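PDB 4YMH: putative SAM-dependent O-methyltranferase from Podospora anserina, which probably transfers a methyl group from S-adenosylmethionine to a hydroxyl oxygen of a substrate, as a member of the cation-dependent O-methyltransferase family. Local coordinates for residues A[163-177]-A[221-233]. Residues are numbered along the deposited sequence; the frame is centred on the assembly and turned at random.
Sequences LSANGIILCDNVFAR and LLPVFDGVTQIRW
Strand 228-233 runs antiparallel between 167-171 and 217-222 in the class I methyltransferase sheet; against 167-171, Ile169 and Cys171 meet Ile231 and Thr229 in hydrogen-bonded pairs, both bonds of Ile169 with Ile231 being 2.9 Å between N and O. On the face of these residues Ile169 CB and Ile231 CB sit 3.9 Å apart, while Cys171 SG touches Ile231 CD1; helices 150-159 and 194-212 pack on this face. The reversed strand inserted between 167-171 and the edge strand 217-222 gives the order 3-2-1-4-5-7-6 of class I methyltransferases. Beyond Cys171 the chain leaves the sheet in the type I turn 173-176, which locks against the type II' turn 224-227. Asp226 is the hub. Its CG lies anti to the backbone N (chi1 -169°), which brings the carboxylate between Asn173, in the first turn, and Arg177, just after it: Asp226 OD1 takes Arg177 N on its syn lone pair at 2.8 Å, and Asp226 OD2 takes Asn173 ND2 on its anti lone pair at 2.7 Å. Arg177 NH1 completes a salt bridge to Asp226 OD2 from above the carboxylate plane, 3.0 Å away. With an alanine here, Arg177 would probably lose its counter-charge and the Asn173 amide its acceptor, leaving both side chains freer to turn. Phe175 N bonds Asp226 O, and its ring is laid on Gly227, whose CA stands 3.6 Å from the ring centroid; a CB at Gly227 would strike Phe175 CG. At the far end Trp233 NE1 reaches Leu163 O at 3.0 Å, approaching from above the carbonyl plane, and Leu163 CD2 rests over the five-membered ring of Trp233.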
loop_
_atom_site.group_PDB
_atom_site.type_symbol
_atom_site.label_atom_id
_atom_site.label_comp_id
_atom_site.label_asym_id
_atom_site.label_seq_id
_atom_site.Cartn_x
_atom_site.Cartn_y
_atom_site.Cartn_z
ATOM N N LEU A 163 -14.469 9.264 -11.250
ATOM C CA LEU A 163 -14.144 8.598 -9.995
ATOM C C LEU A 163 -15.334 8.674 -9.055
ATOM O O LEU A 163 -15.841 9.764 -8.795
ATOM C CB LEU A 163 -12.936 9.256 -9.333
ATOM C CG LEU A 163 -12.442 8.537 -8.074
ATOM C CD1 LEU A 163 -11.749 7.234 -8.461
ATOM C CD2 LEU A 163 -11.515 9.451 -7.261
ATOM N N SER A 164 -15.773 7.534 -8.526
ATOM C CA SER A 164 -16.888 7.539 -7.586
ATOM C C SER A 164 -16.509 8.221 -6.267
ATOM O O SER A 164 -15.332 8.432 -5.985
ATOM C CB SER A 164 -17.368 6.111 -7.304
ATOM O OG SER A 164 -16.383 5.388 -6.585
ATOM N N ALA A 165 -17.523 8.532 -5.457
ATOM C CA ALA A 165 -17.333 9.219 -4.174
ATOM C C ALA A 165 -16.337 8.502 -3.272
ATOM O O ALA A 165 -15.464 9.136 -2.671
ATOM C CB ALA A 165 -18.678 9.375 -3.452
ATOM N N ASN A 166 -16.446 7.180 -3.199
ATOM C CA ASN A 166 -15.555 6.389 -2.361
ATOM C C ASN A 166 -14.475 5.654 -3.149
ATOM O O ASN A 166 -13.801 4.762 -2.628
ATOM C CB ASN A 166 -16.367 5.383 -1.542
ATOM C CG ASN A 166 -17.311 6.058 -0.558
ATOM O OD1 ASN A 166 -16.962 7.056 0.080
ATOM N ND2 ASN A 166 -18.518 5.515 -0.433
ATOM N N GLY A 167 -14.300 6.036 -4.406
ATOM C CA GLY A 167 -13.317 5.387 -5.259
ATOM C C GLY A 167 -11.877 5.810 -5.042
ATOM O O GLY A 167 -11.582 6.794 -4.357
ATOM N N ILE A 168 -10.962 5.061 -5.640
ATOM C CA ILE A 168 -9.549 5.394 -5.555
ATOM C C ILE A 168 -8.902 5.335 -6.931
ATOM O O ILE A 168 -9.265 4.514 -7.783
ATOM C CB ILE A 168 -8.806 4.446 -4.584
ATOM C CG1 ILE A 168 -7.455 5.021 -4.172
ATOM C CG2 ILE A 168 -8.675 3.036 -5.165
ATOM C CD1 ILE A 168 -6.794 4.210 -3.067
ATOM N N ILE A 169 -7.948 6.227 -7.142
ATOM C CA ILE A 169 -7.088 6.153 -8.310
ATOM C C ILE A 169 -5.725 5.658 -7.870
ATOM O O ILE A 169 -5.159 6.173 -6.917
ATOM C CB ILE A 169 -6.906 7.507 -8.999
ATOM C CG1 ILE A 169 -8.249 8.191 -9.220
ATOM C CG2 ILE A 169 -6.134 7.314 -10.332
ATOM C CD1 ILE A 169 -8.116 9.605 -9.766
ATOM N N LEU A 170 -5.207 4.658 -8.569
ATOM C CA LEU A 170 -3.873 4.128 -8.334
ATOM C C LEU A 170 -3.028 4.402 -9.554
ATOM O O LEU A 170 -3.337 3.921 -10.635
ATOM C CB LEU A 170 -3.926 2.627 -8.062
ATOM C CG LEU A 170 -4.814 2.236 -6.877
ATOM C CD1 LEU A 170 -5.023 0.737 -6.821
ATOM C CD2 LEU A 170 -4.201 2.757 -5.570
ATOM N N CYS A 171 -1.965 5.171 -9.378
ATOM C CA CYS A 171 -1.066 5.508 -10.486
ATOM C C CYS A 171 0.258 4.773 -10.323
ATOM O O CYS A 171 0.927 4.909 -9.297
ATOM C CB CYS A 171 -0.836 7.016 -10.551
ATOM S SG CYS A 171 -2.358 8.012 -10.566
ATOM N N ASP A 172 0.637 4.014 -11.352
ATOM C CA ASP A 172 1.791 3.117 -11.293
ATOM C C ASP A 172 3.072 3.739 -11.879
ATOM O O ASP A 172 3.006 4.640 -12.718
ATOM C CB ASP A 172 1.445 1.822 -12.030
ATOM C CG ASP A 172 2.253 0.648 -11.556
ATOM O OD1 ASP A 172 2.669 0.654 -10.382
ATOM O OD2 ASP A 172 2.466 -0.288 -12.355
ATOM N N ASN A 173 4.229 3.240 -11.441
ATOM C CA ASN A 173 5.532 3.704 -11.930
ATOM C C ASN A 173 5.831 5.174 -11.706
ATOM O O ASN A 173 6.605 5.766 -12.461
ATOM C CB ASN A 173 5.663 3.431 -13.436
ATOM C CG ASN A 173 5.615 1.965 -13.761
ATOM O OD1 ASN A 173 4.675 1.485 -14.403
ATOM N ND2 ASN A 173 6.630 1.234 -13.321
ATOM N N VAL A 174 5.253 5.774 -10.672
ATOM C CA VAL A 174 5.420 7.215 -10.489
ATOM C C VAL A 174 6.873 7.608 -10.158
ATOM O O VAL A 174 7.289 8.748 -10.404
ATOM C CB VAL A 174 4.407 7.714 -9.416
ATOM C CG1 VAL A 174 4.532 9.212 -9.156
ATOM C CG2 VAL A 174 3.003 7.425 -9.919
ATOM N N PHE A 175 7.657 6.671 -9.632
ATOM C CA PHE A 175 9.058 6.963 -9.307
ATOM C C PHE A 175 9.968 7.000 -10.533
ATOM O O PHE A 175 11.078 7.518 -10.455
ATOM C CB PHE A 175 9.626 5.918 -8.344
ATOM C CG PHE A 175 9.178 6.086 -6.911
ATOM C CD1 PHE A 175 8.516 7.233 -6.492
ATOM C CD2 PHE A 175 9.444 5.097 -5.984
ATOM C CE1 PHE A 175 8.127 7.381 -5.164
ATOM C CE2 PHE A 175 9.045 5.237 -4.654
ATOM C CZ PHE A 175 8.391 6.377 -4.248
ATOM N N ALA A 176 9.523 6.389 -11.627
ATOM C CA ALA A 176 10.346 6.260 -12.838
ATOM C C ALA A 176 11.730 5.705 -12.474
ATOM O O ALA A 176 12.764 6.293 -12.815
ATOM C CB ALA A 176 10.473 7.621 -13.560
ATOM N N ARG A 177 11.719 4.608 -11.723
ATOM C CA ARG A 177 12.913 3.896 -11.260
ATOM C C ARG A 177 13.727 4.670 -10.223
ATOM O O ARG A 177 14.823 4.245 -9.836
ATOM C CB ARG A 177 13.799 3.533 -12.457
ATOM C CG ARG A 177 13.055 2.796 -13.570
ATOM C CD ARG A 177 12.606 1.434 -13.109
ATOM N NE ARG A 177 12.384 0.537 -14.244
ATOM C CZ ARG A 177 11.193 0.193 -14.724
ATOM N NH1 ARG A 177 10.081 0.660 -14.171
ATOM N NH2 ARG A 177 11.117 -0.636 -15.762
ATOM N N LEU A 221 1.651 9.359 -1.947
ATOM C CA LEU A 221 2.652 8.751 -2.810
ATOM C C LEU A 221 3.342 7.658 -2.020
ATOM O O LEU A 221 4.203 7.918 -1.184
ATOM C CB LEU A 221 3.649 9.797 -3.325
ATOM C CG LEU A 221 4.763 9.275 -4.247
ATOM C CD1 LEU A 221 4.267 8.247 -5.261
ATOM C CD2 LEU A 221 5.488 10.448 -4.964
ATOM N N LEU A 222 2.901 6.430 -2.274
ATOM C CA LEU A 222 3.350 5.231 -1.572
ATOM C C LEU A 222 4.642 4.663 -2.149
ATOM O O LEU A 222 4.702 4.319 -3.351
ATOM C CB LEU A 222 2.239 4.184 -1.632
ATOM C CG LEU A 222 2.150 3.162 -0.506
ATOM C CD1 LEU A 222 1.997 3.882 0.818
ATOM C CD2 LEU A 222 0.982 2.219 -0.759
ATOM N N PRO A 223 5.688 4.551 -1.304
ATOM C CA PRO A 223 6.983 4.067 -1.796
ATOM C C PRO A 223 7.002 2.537 -1.881
ATOM O O PRO A 223 7.749 1.860 -1.157
ATOM C CB PRO A 223 7.978 4.586 -0.752
ATOM C CG PRO A 223 7.172 4.570 0.532
ATOM C CD PRO A 223 5.740 4.919 0.128
ATOM N N VAL A 224 6.151 2.012 -2.759
ATOM C CA VAL A 224 6.052 0.571 -2.986
ATOM C C VAL A 224 6.176 0.334 -4.502
ATOM O O VAL A 224 5.783 1.182 -5.290
ATOM C CB VAL A 224 4.712 0.007 -2.415
ATOM C CG1 VAL A 224 3.522 0.441 -3.267
ATOM C CG2 VAL A 224 4.757 -1.528 -2.208
ATOM N N PHE A 225 6.733 -0.810 -4.893
ATOM C CA PHE A 225 6.938 -1.140 -6.306
ATOM C C PHE A 225 7.743 -0.013 -6.969
ATOM O O PHE A 225 8.783 0.374 -6.451
ATOM C CB PHE A 225 5.589 -1.389 -6.995
ATOM C CG PHE A 225 4.762 -2.475 -6.329
ATOM C CD1 PHE A 225 5.331 -3.695 -6.010
ATOM C CD2 PHE A 225 3.423 -2.274 -6.020
ATOM C CE1 PHE A 225 4.585 -4.705 -5.406
ATOM C CE2 PHE A 225 2.675 -3.287 -5.416
ATOM C CZ PHE A 225 3.266 -4.499 -5.106
ATOM N N ASP A 226 7.268 0.526 -8.088
ATOM C CA ASP A 226 7.988 1.610 -8.770
ATOM C C ASP A 226 7.326 2.955 -8.431
ATOM O O ASP A 226 7.350 3.900 -9.214
ATOM C CB ASP A 226 8.017 1.357 -10.290
ATOM C CG ASP A 226 8.967 2.301 -11.045
ATOM O OD1 ASP A 226 9.932 2.831 -10.447
ATOM O OD2 ASP A 226 8.736 2.504 -12.260
ATOM N N GLY A 227 6.737 3.032 -7.238
ATOM C CA GLY A 227 6.059 4.240 -6.791
ATOM C C GLY A 227 4.591 4.187 -7.176
ATOM O O GLY A 227 4.262 4.103 -8.353
ATOM N N VAL A 228 3.706 4.239 -6.183
ATOM C CA VAL A 228 2.274 4.181 -6.470
ATOM C C VAL A 228 1.567 5.368 -5.845
ATOM O O VAL A 228 1.548 5.505 -4.625
ATOM C CB VAL A 228 1.642 2.886 -5.943
ATOM C CG1 VAL A 228 0.117 2.894 -6.170
ATOM C CG2 VAL A 228 2.318 1.661 -6.596
ATOM N N THR A 229 1.005 6.238 -6.674
ATOM C CA THR A 229 0.245 7.351 -6.139
ATOM C C THR A 229 -1.214 6.950 -5.932
ATOM O O THR A 229 -1.888 6.528 -6.864
ATOM C CB THR A 229 0.322 8.591 -7.044
ATOM O OG1 THR A 229 1.704 8.953 -7.238
ATOM C CG2 THR A 229 -0.403 9.737 -6.385
ATOM N N GLN A 230 -1.687 7.068 -4.692
ATOM C CA GLN A 230 -3.095 6.849 -4.347
ATOM C C GLN A 230 -3.804 8.189 -4.316
ATOM O O GLN A 230 -3.334 9.136 -3.674
ATOM C CB GLN A 230 -3.235 6.162 -2.973
ATOM C CG GLN A 230 -2.520 4.820 -2.896
ATOM C CD GLN A 230 -2.707 4.113 -1.567
ATOM O OE1 GLN A 230 -3.282 4.660 -0.626
ATOM N NE2 GLN A 230 -2.234 2.882 -1.493
ATOM N N ILE A 231 -4.943 8.274 -4.986
ATOM C CA ILE A 231 -5.699 9.521 -5.035
ATOM C C ILE A 231 -7.140 9.248 -4.627
ATOM O O ILE A 231 -7.754 8.305 -5.127
ATOM C CB ILE A 231 -5.673 10.154 -6.442
ATOM C CG1 ILE A 231 -4.229 10.368 -6.922
ATOM C CG2 ILE A 231 -6.451 11.463 -6.447
ATOM C CD1 ILE A 231 -4.129 10.839 -8.388
ATOM N N ARG A 232 -7.678 10.060 -3.719
ATOM C CA ARG A 232 -9.103 9.942 -3.385
ATOM C C ARG A 232 -9.722 11.325 -3.354
ATOM O O ARG A 232 -9.012 12.316 -3.249
ATOM C CB ARG A 232 -9.308 9.238 -2.031
ATOM C CG ARG A 232 -8.779 10.020 -0.836
ATOM C CD ARG A 232 -9.015 9.316 0.517
ATOM N NE ARG A 232 -10.432 9.288 0.893
ATOM C CZ ARG A 232 -11.036 10.203 1.654
ATOM N NH1 ARG A 232 -10.354 11.238 2.148
ATOM N NH2 ARG A 232 -12.328 10.087 1.924
ATOM N N TRP A 233 -11.040 11.412 -3.444
ATOM C CA TRP A 233 -11.694 12.681 -3.153
ATOM C C TRP A 233 -11.466 13.023 -1.686
ATOM O O TRP A 233 -11.568 12.139 -0.824
ATOM C CB TRP A 233 -13.202 12.616 -3.414
ATOM C CG TRP A 233 -13.632 12.335 -4.822
ATOM C CD1 TRP A 233 -14.164 11.169 -5.298
ATOM C CD2 TRP A 233 -13.620 13.249 -5.927
ATOM N NE1 TRP A 233 -14.471 11.298 -6.629
ATOM C CE2 TRP A 233 -14.144 12.561 -7.042
ATOM C CE3 TRP A 233 -13.210 14.579 -6.084
ATOM C CZ2 TRP A 233 -14.275 13.158 -8.297
ATOM C CZ3 TRP A 233 -13.337 15.173 -7.342
ATOM C CH2 TRP A 233 -13.867 14.462 -8.424
HETATM O O HOH W 1 -12.520 8.727 -2.967
HETATM O O HOH W 2 -13.814 7.327 1.122
HETATM O O HOH W 3 4.871 1.054 -9.501
#